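Local atomic coordinates of probable glucarate dehydratase (Mycobacterium smegmatis str. MC2 155, PDB entry 3VDG), a protein that probably dehydrates glucarate or a related acid sugar as a metal-dependent lyase of the enolase superfamily. Residues T36-A41 / E378-P383; A227-L232 / H239-D244. All coordinates share one frame; numbering follows the deposited sequence.

Contact 1 (T36-A41 / E378-P383); sequences TPVAFA and EDVVAP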
ATOM      1  N   THR A  36      29.476   2.233   2.930  1.00 23.84           N
ATOM      2  CA  THR A  36      30.591   3.099   2.547  1.00 22.90           C
ATOM      3  C   THR A  36      30.144   4.562   2.511  1.00 27.37           C
ATOM      4  O   THR A  36      29.404   4.965   1.609  1.00 22.11           O
ATOM      5  CB  THR A  36      31.118   2.739   1.138  1.00 25.12           C
ATOM      6  OG1 THR A  36      31.427   1.343   1.089  1.00 26.58           O
ATOM      7  CG2 THR A  36      32.387   3.535   0.796  1.00 23.64           C
ATOM      8  N   PRO A  37      30.602   5.370   3.480  1.00 24.83           N
ATOM      9  CA  PRO A  37      30.265   6.800   3.377  1.00 26.93           C
ATOM     10  C   PRO A  37      31.061   7.473   2.253  1.00 28.29           C
ATOM     11  O   PRO A  37      32.224   7.141   2.037  1.00 26.75           O
ATOM     12  CB  PRO A  37      30.600   7.359   4.783  1.00 25.93           C
ATOM     13  CG  PRO A  37      31.466   6.336   5.442  1.00 36.04           C
ATOM     14  CD  PRO A  37      31.283   5.012   4.742  1.00 27.90           C
ATOM     15  N   VAL A  38      30.418   8.361   1.497  1.00 23.67           N
ATOM     16  CA  VAL A  38      31.072   9.072   0.407  1.00 22.39           C
ATOM     17  C   VAL A  38      30.779  10.567   0.527  1.00 26.05           C
ATOM     18  O   VAL A  38      29.843  10.964   1.227  1.00 23.62           O
ATOM     19  CB  VAL A  38      30.570   8.574  -0.958  1.00 26.42           C
ATOM     20  CG1 VAL A  38      30.908   7.090  -1.123  1.00 22.64           C
ATOM     21  CG2 VAL A  38      29.061   8.819  -1.090  1.00 21.36           C
ATOM     22  N   ALA A  39      31.573  11.395  -0.148  1.00 24.42           N
ATOM     23  CA  ALA A  39      31.316  12.844  -0.181  1.00 25.31           C
ATOM     24  C   ALA A  39      31.580  13.337  -1.590  1.00 24.91           C
ATOM     25  O   ALA A  39      32.511  12.884  -2.260  1.00 26.23           O
ATOM     26  CB  ALA A  39      32.188  13.582   0.842  1.00 24.71           C
ATOM     27  N   PHE A  40      30.734  14.241  -2.061  1.00 22.17           N
ATOM     28  CA  PHE A  40      30.880  14.800  -3.387  1.00 25.12           C
ATOM     29  C   PHE A  40      30.652  16.312  -3.335  1.00 27.29           C
ATOM     30  O   PHE A  40      29.901  16.795  -2.500  1.00 25.77           O
ATOM     31  CB  PHE A  40      29.904  14.130  -4.372  1.00 23.56           C
ATOM     32  CG  PHE A  40      28.469  14.110  -3.902  1.00 25.49           C
ATOM     33  CD1 PHE A  40      28.014  13.112  -3.060  1.00 24.48           C
ATOM     34  CD2 PHE A  40      27.564  15.068  -4.340  1.00 23.77           C
ATOM     35  CE1 PHE A  40      26.697  13.085  -2.637  1.00 22.49           C
ATOM     36  CE2 PHE A  40      26.238  15.042  -3.916  1.00 26.67           C
ATOM     37  CZ  PHE A  40      25.808  14.047  -3.062  1.00 24.10           C
ATOM     38  N   ALA A  41      31.319  17.036  -4.225  1.00 25.31           N
ATOM     39  CA  ALA A  41      31.270  18.499  -4.271  1.00 29.21           C
ATOM     40  C   ALA A  41      29.870  19.043  -4.468  1.00 34.58           C
ATOM     41  O   ALA A  41      29.077  18.528  -5.280  1.00 27.86           O
ATOM     42  CB  ALA A  41      32.189  19.042  -5.360  1.00 31.00           C
ATOM     43  N   GLU A 378      29.636  14.141  -9.748  1.00 24.17           N
ATOM     44  CA  GLU A 378      30.314  12.892  -9.374  1.00 24.38           C
ATOM     45  C   GLU A 378      29.254  11.812  -9.135  1.00 26.42           C
ATOM     46  O   GLU A 378      28.073  12.124  -8.952  1.00 26.93           O
ATOM     47  CB  GLU A 378      31.165  13.092  -8.110  1.00 21.80           C
ATOM     48  CG  GLU A 378      32.350  14.056  -8.319  1.00 29.38           C
ATOM     49  CD  GLU A 378      32.832  14.744  -7.040  1.00 45.65           C
ATOM     50  OE1 GLU A 378      32.073  15.555  -6.456  1.00 40.03           O
ATOM     51  OE2 GLU A 378      33.988  14.493  -6.624  1.00 32.91           O
ATOM     52  N   ASP A 379      29.662  10.547  -9.155  1.00 26.56           N
ATOM     53  CA  ASP A 379      28.714   9.452  -8.926  1.00 28.90           C
ATOM     54  C   ASP A 379      29.464   8.189  -8.532  1.00 28.52           C
ATOM     55  O   ASP A 379      30.699   8.108  -8.694  1.00 28.53           O
ATOM     56  CB  ASP A 379      27.838   9.208 -10.164  1.00 25.46           C
ATOM     57  CG  ASP A 379      26.501   8.520  -9.819  1.00 29.22           C
ATOM     58  OD1 ASP A 379      26.320   8.042  -8.680  1.00 24.19           O
ATOM     59  OD2 ASP A 379      25.630   8.450 -10.691  1.00 28.65           O
ATOM     60  N   VAL A 380      28.733   7.223  -7.984  1.00 22.70           N
ATOM     61  CA  VAL A 380      29.330   5.949  -7.558  1.00 20.72           C
ATOM     62  C   VAL A 380      28.936   4.769  -8.444  1.00 24.22           C
ATOM     63  O   VAL A 380      29.450   3.658  -8.260  1.00 25.88           O
ATOM     64  CB  VAL A 380      28.974   5.577  -6.097  1.00 26.51           C
ATOM     65  CG1 VAL A 380      29.588   6.570  -5.117  1.00 30.49           C
ATOM     66  CG2 VAL A 380      27.469   5.499  -5.916  1.00 20.28           C
ATOM     67  N   VAL A 381      28.024   4.998  -9.385  1.00 25.48           N
ATOM     68  CA  VAL A 381      27.594   3.936 -10.297  1.00 30.04           C
ATOM     69  C   VAL A 381      28.157   4.139 -11.695  1.00 32.25           C
ATOM     70  O   VAL A 381      28.497   5.252 -12.086  1.00 24.62           O
ATOM     71  CB  VAL A 381      26.049   3.796 -10.375  1.00 24.64           C
ATOM     72  CG1 VAL A 381      25.485   3.558  -8.980  1.00 25.29           C
ATOM     73  CG2 VAL A 381      25.404   5.018 -11.034  1.00 23.72           C
ATOM     74  N   ALA A 382      28.273   3.053 -12.447  1.00 28.76           N
ATOM     75  CA  ALA A 382      28.744   3.157 -13.821  1.00 29.34           C
ATOM     76  C   ALA A 382      27.748   3.984 -14.641  1.00 31.87           C
ATOM     77  O   ALA A 382      26.547   3.926 -14.399  1.00 29.71           O
ATOM     78  CB  ALA A 382      28.939   1.773 -14.422  1.00 31.98           C
ATOM     79  N   PRO A 383      28.244   4.773 -15.606  1.00 31.28           N
ATOM     80  CA  PRO A 383      27.359   5.708 -16.307  1.00 26.09           C
ATOM     81  C   PRO A 383      26.526   5.010 -17.376  1.00 36.70           C
ATOM     82  O   PRO A 383      26.772   3.845 -17.706  1.00 35.57           O
ATOM     83  CB  PRO A 383      28.340   6.691 -16.963  1.00 32.63           C
ATOM     84  CG  PRO A 383      29.588   5.875 -17.167  1.00 37.69           C
ATOM     85  CD  PRO A 383      29.664   4.944 -15.980  1.00 35.90           C
TER
HETATM   86  O   HOH W   1      29.759  16.538  -7.325  1.00 26.89           O
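The end of strand 30-41 and the irregular run 378-380 pass each other almost antiparallel, their end-to-end directions 167° apart. F40 and E378 lie closest in the backbone, with CA atoms 6.3 Å apart, whereas V38 and V380 are separated by 8.7 Å, so the two chains diverge along the contact. No direct backbone-to-backbone hydrogen bond joins them, and the polar link is made by a side chain. A41 N donates to E378 OE1 at 2.8 Å with an N-H...O angle of 151°, meeting the oxygen nearly along its C-O axis. The glutamate reaches this amide because CG lies anti to its own carbonyl carbon and the chain then runs on extended. A water donates both to this OE1, at 2.7 Å, and to A41 O, so that one carboxylate oxygen addresses the N-H directly and the C=O through water. The same oxygen rests against F40 CB at 3.3 Å.

In the bidomain architecture of the enolase superfamily, strand 30-41 is an outer strand of the three-stranded antiparallel sheet of the N-terminal capping domain, while 378-383 belongs to the loop between helix 349-360 and strand 388-389. The other oxygen of E378, OE2, accepts from Q416 of helix 407-420, which also bonds to A39 O, so one side-chain amide of this helix bonds to both the strand and the loop. The CB of F40 is directed at the loop, but with CG between the backbone N and carbonyl carbon (chi1 51°) the ring swings off to pack on L348 and R376. Farther along, the contact becomes apolar: V38 CG1 and V380 CG1 meet at 4.2 Å, the latter side chain also lying on I350 of helix 349-360.

Contact 2 (A227-L232 / H239-D244); sequences AAVEAL and HPLRLD. With NA (sodium ion), chain C.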
ATOM      1  N   ALA A 227       9.130  38.209  -7.158  1.00 27.59           N
ATOM      2  CA  ALA A 227       9.687  38.805  -8.350  1.00 27.28           C
ATOM      3  C   ALA A 227      10.488  37.792  -9.156  1.00 31.48           C
ATOM      4  O   ALA A 227      10.413  37.796 -10.379  1.00 22.86           O
ATOM      5  CB  ALA A 227      10.535  40.023  -8.008  1.00 28.54           C
ATOM      6  N   ALA A 228      11.249  36.917  -8.491  1.00 24.75           N
ATOM      7  CA  ALA A 228      11.968  35.888  -9.228  1.00 24.23           C
ATOM      8  C   ALA A 228      10.966  34.930  -9.858  1.00 25.63           C
ATOM      9  O   ALA A 228      11.134  34.510 -11.005  1.00 26.22           O
ATOM     10  CB  ALA A 228      12.951  35.133  -8.331  1.00 22.26           C
ATOM     11  N   VAL A 229       9.919  34.587  -9.111  1.00 24.85           N
ATOM     12  CA  VAL A 229       8.911  33.689  -9.661  1.00 22.34           C
ATOM     13  C   VAL A 229       8.285  34.287 -10.936  1.00 37.49           C
ATOM     14  O   VAL A 229       8.183  33.612 -11.970  1.00 27.00           O
ATOM     15  CB  VAL A 229       7.852  33.279  -8.623  1.00 26.29           C
ATOM     16  CG1 VAL A 229       6.723  32.530  -9.312  1.00 28.06           C
ATOM     17  CG2 VAL A 229       8.491  32.371  -7.563  1.00 24.68           C
ATOM     18  N   GLU A 230       7.888  35.555 -10.874  1.00 28.10           N
ATOM     19  CA  GLU A 230       7.278  36.206 -12.038  1.00 29.14           C
ATOM     20  C   GLU A 230       8.240  36.327 -13.217  1.00 23.98           C
ATOM     21  O   GLU A 230       7.822  36.214 -14.368  1.00 31.25           O
ATOM     22  CB  GLU A 230       6.711  37.582 -11.680  1.00 32.78           C
ATOM     23  CG  GLU A 230       6.105  37.633 -10.298  1.00 50.07           C
ATOM     24  CD  GLU A 230       4.672  38.109 -10.308  1.00 86.07           C
ATOM     25  OE1 GLU A 230       3.923  37.705 -11.224  1.00 62.79           O
ATOM     26  OE2 GLU A 230       4.295  38.863  -9.384  1.00 72.14           O
ATOM     27  N   ALA A 231       9.522  36.542 -12.941  1.00 25.26           N
ATOM     28  CA  ALA A 231      10.517  36.574 -14.007  1.00 26.07           C
ATOM     29  C   ALA A 231      10.648  35.210 -14.662  1.00 39.46           C
ATOM     30  O   ALA A 231      10.824  35.105 -15.886  1.00 26.69           O
ATOM     31  CB  ALA A 231      11.868  37.041 -13.484  1.00 27.06           C
ATOM     32  N   LEU A 232      10.589  34.158 -13.852  1.00 28.10           N
ATOM     33  CA  LEU A 232      10.628  32.807 -14.401  1.00 28.36           C
ATOM     34  C   LEU A 232       9.423  32.596 -15.298  1.00 23.67           C
ATOM     35  O   LEU A 232       9.553  32.032 -16.384  1.00 30.00           O
ATOM     36  CB  LEU A 232      10.661  31.745 -13.288  1.00 25.01           C
ATOM     37  CG  LEU A 232      12.007  31.685 -12.565  1.00 24.11           C
ATOM     38  CD1 LEU A 232      11.884  30.938 -11.242  1.00 26.84           C
ATOM     39  CD2 LEU A 232      13.068  31.041 -13.455  1.00 21.59           C
ATOM     40  N   HIS A 239       6.135  26.556 -18.437  1.00 30.84           N
ATOM     41  CA  HIS A 239       6.665  25.730 -17.353  1.00 27.10           C
ATOM     42  C   HIS A 239       5.877  25.847 -16.076  1.00 26.15           C
ATOM     43  O   HIS A 239       5.683  26.944 -15.559  1.00 29.04           O
ATOM     44  CB  HIS A 239       8.110  26.093 -17.080  1.00 26.82           C
ATOM     45  CG  HIS A 239       9.077  25.558 -18.111  1.00 33.87           C
ATOM     46  ND1 HIS A 239       8.988  25.867 -19.421  1.00 33.99           N
ATOM     47  CD2 HIS A 239      10.177  24.716 -17.980  1.00 26.95           C
ATOM     48  CE1 HIS A 239       9.976  25.252 -20.097  1.00 35.90           C
ATOM     49  NE2 HIS A 239      10.705  24.549 -19.216  1.00 38.36           N
ATOM     50  N   PRO A 240       5.410  24.710 -15.535  1.00 24.42           N
ATOM     51  CA  PRO A 240       4.853  24.788 -14.190  1.00 21.59           C
ATOM     52  C   PRO A 240       5.929  25.258 -13.197  1.00 20.73           C
ATOM     53  O   PRO A 240       7.111  24.921 -13.356  1.00 26.10           O
ATOM     54  CB  PRO A 240       4.427  23.337 -13.899  1.00 29.08           C
ATOM     55  CG  PRO A 240       4.187  22.741 -15.259  1.00 35.96           C
ATOM     56  CD  PRO A 240       5.259  23.361 -16.122  1.00 32.79           C
ATOM     57  N   LEU A 241       5.504  26.038 -12.198  1.00 22.76           N
ATOM     58  CA  LEU A 241       6.417  26.665 -11.227  1.00 24.57           C
ATOM     59  C   LEU A 241       6.007  26.312  -9.811  1.00 21.65           C
ATOM     60  O   LEU A 241       4.820  26.211  -9.496  1.00 21.78           O
ATOM     61  CB  LEU A 241       6.393  28.205 -11.359  1.00 23.28           C
ATOM     62  CG  LEU A 241       6.781  28.806 -12.715  1.00 31.58           C
ATOM     63  CD1 LEU A 241       6.663  30.320 -12.654  1.00 27.75           C
ATOM     64  CD2 LEU A 241       8.191  28.408 -13.125  1.00 31.49           C
ATOM     65  N   ARG A 242       6.994  26.147  -8.941  1.00 23.96           N
ATOM     66  CA  ARG A 242       6.721  25.876  -7.543  1.00 25.08           C
ATOM     67  C   ARG A 242       7.654  26.714  -6.718  1.00 21.06           C
ATOM     68  O   ARG A 242       8.767  27.005  -7.144  1.00 21.22           O
ATOM     69  CB  ARG A 242       7.024  24.418  -7.214  1.00 28.62           C
ATOM     70  CG  ARG A 242       6.312  23.426  -8.098  1.00 31.78           C
ATOM     71  CD  ARG A 242       7.176  22.183  -8.151  1.00 51.52           C
ATOM     72  NE  ARG A 242       6.594  21.190  -9.032  1.00 41.58           N
ATOM     73  CZ  ARG A 242       7.096  19.982  -9.218  1.00 42.91           C
ATOM     74  NH1 ARG A 242       8.212  19.608  -8.589  1.00 47.03           N
ATOM     75  NH2 ARG A 242       6.479  19.154 -10.040  1.00 32.52           N
ATOM     76  N   LEU A 243       7.206  27.085  -5.530  1.00 25.13           N
ATOM     77  CA  LEU A 243       8.034  27.881  -4.635  1.00 22.93           C
ATOM     78  C   LEU A 243       8.014  27.199  -3.268  1.00 19.22           C
ATOM     79  O   LEU A 243       6.970  26.729  -2.822  1.00 23.18           O
ATOM     80  CB  LEU A 243       7.457  29.302  -4.531  1.00 27.88           C
ATOM     81  CG  LEU A 243       8.082  30.299  -3.546  1.00 23.60           C
ATOM     82  CD1 LEU A 243       9.555  30.520  -3.865  1.00 19.82           C
ATOM     83  CD2 LEU A 243       7.301  31.619  -3.603  1.00 25.38           C
ATOM     84  N   ASP A 244       9.171  27.151  -2.613  1.00 23.33           N
ATOM     85  CA  ASP A 244       9.314  26.429  -1.355  1.00 22.51           C
ATOM     86  C   ASP A 244      10.217  27.200  -0.407  1.00 17.08           C
ATOM     87  O   ASP A 244      11.441  27.162  -0.541  1.00 19.52           O
ATOM     88  CB  ASP A 244       9.929  25.060  -1.647  1.00 21.91           C
ATOM     89  CG  ASP A 244      10.296  24.295  -0.385  1.00 27.25           C
ATOM     90  OD1 ASP A 244       9.830  24.645   0.731  1.00 24.79           O
ATOM     91  OD2 ASP A 244      11.057  23.320  -0.518  1.00 23.49           O
TER
HETATM   92 NA    NA C 502      10.029  21.126  -0.230  1.00 43.00          NA
HETATM   93  O   HOH W   2       9.783  22.091   1.916  1.00 25.35           O
HETATM   94  O   HOH W   3      12.200  20.503  -0.632  1.00 32.47           O
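D244 OD2, at the end of strand 241-244, binds the sodium ion at 2.4 Å. K216 donates a hydrogen bond to the same oxygen. E269 and N292, on and just beyond the following strands, bind the same ion, and two waters add to its shell; one of these also donates to D244 OD1 at 2.8 Å. Ligands placed at strand ends in this way, here two carboxylates and an asparagine, are characteristic of the enolase superfamily barrel, where they normally hold magnesium. The strand closes the beta-alpha-beta unit 213-216, 222-235, 241-244, and its other face carries the packing of the returning helix.

Helix 227-232 runs antiparallel to the strand (165°), with the axes 9.7 Å apart; no hydrogen bond crosses between them, and the side-chain contacts are apolar. V229 reaches toward the strand with its two methyls divided between two leucines. CG1, anti to the backbone N (chi1 171°), meets L241 CD1 at 4.0 Å, the two side chains lying alongside each other with their ends pointing opposite ways; CG2 meets L243 CD2 at 4.2 Å. L241 and L243 alternate with R242, whose side chain starts away from the helix and whose guanidinium forms salt bridges with E266 and D370. The two methyls of L241 part between V229 and L232: CD2 touches L232 CB at 4.2 Å, while CD1 also lies 3.7 Å from V229 O.

Overall arrangement
Contact 1 spans the junction of the capping and barrel domains, by way of a strand of the first and a loop that follows helix 349-360, whereas contact 2 lies wholly within the barrel. Their centres are 31 Å apart and their nearest atoms about 18 Å, so they do not touch. Contact 2 is nested in sequence inside the long loop that contact 1 closes. Contact 2 alone supplies a metal ligand, D244. Contact 1 contributes no ligand to the sodium ion; it links the two domains between which active sites of this superfamily generally form.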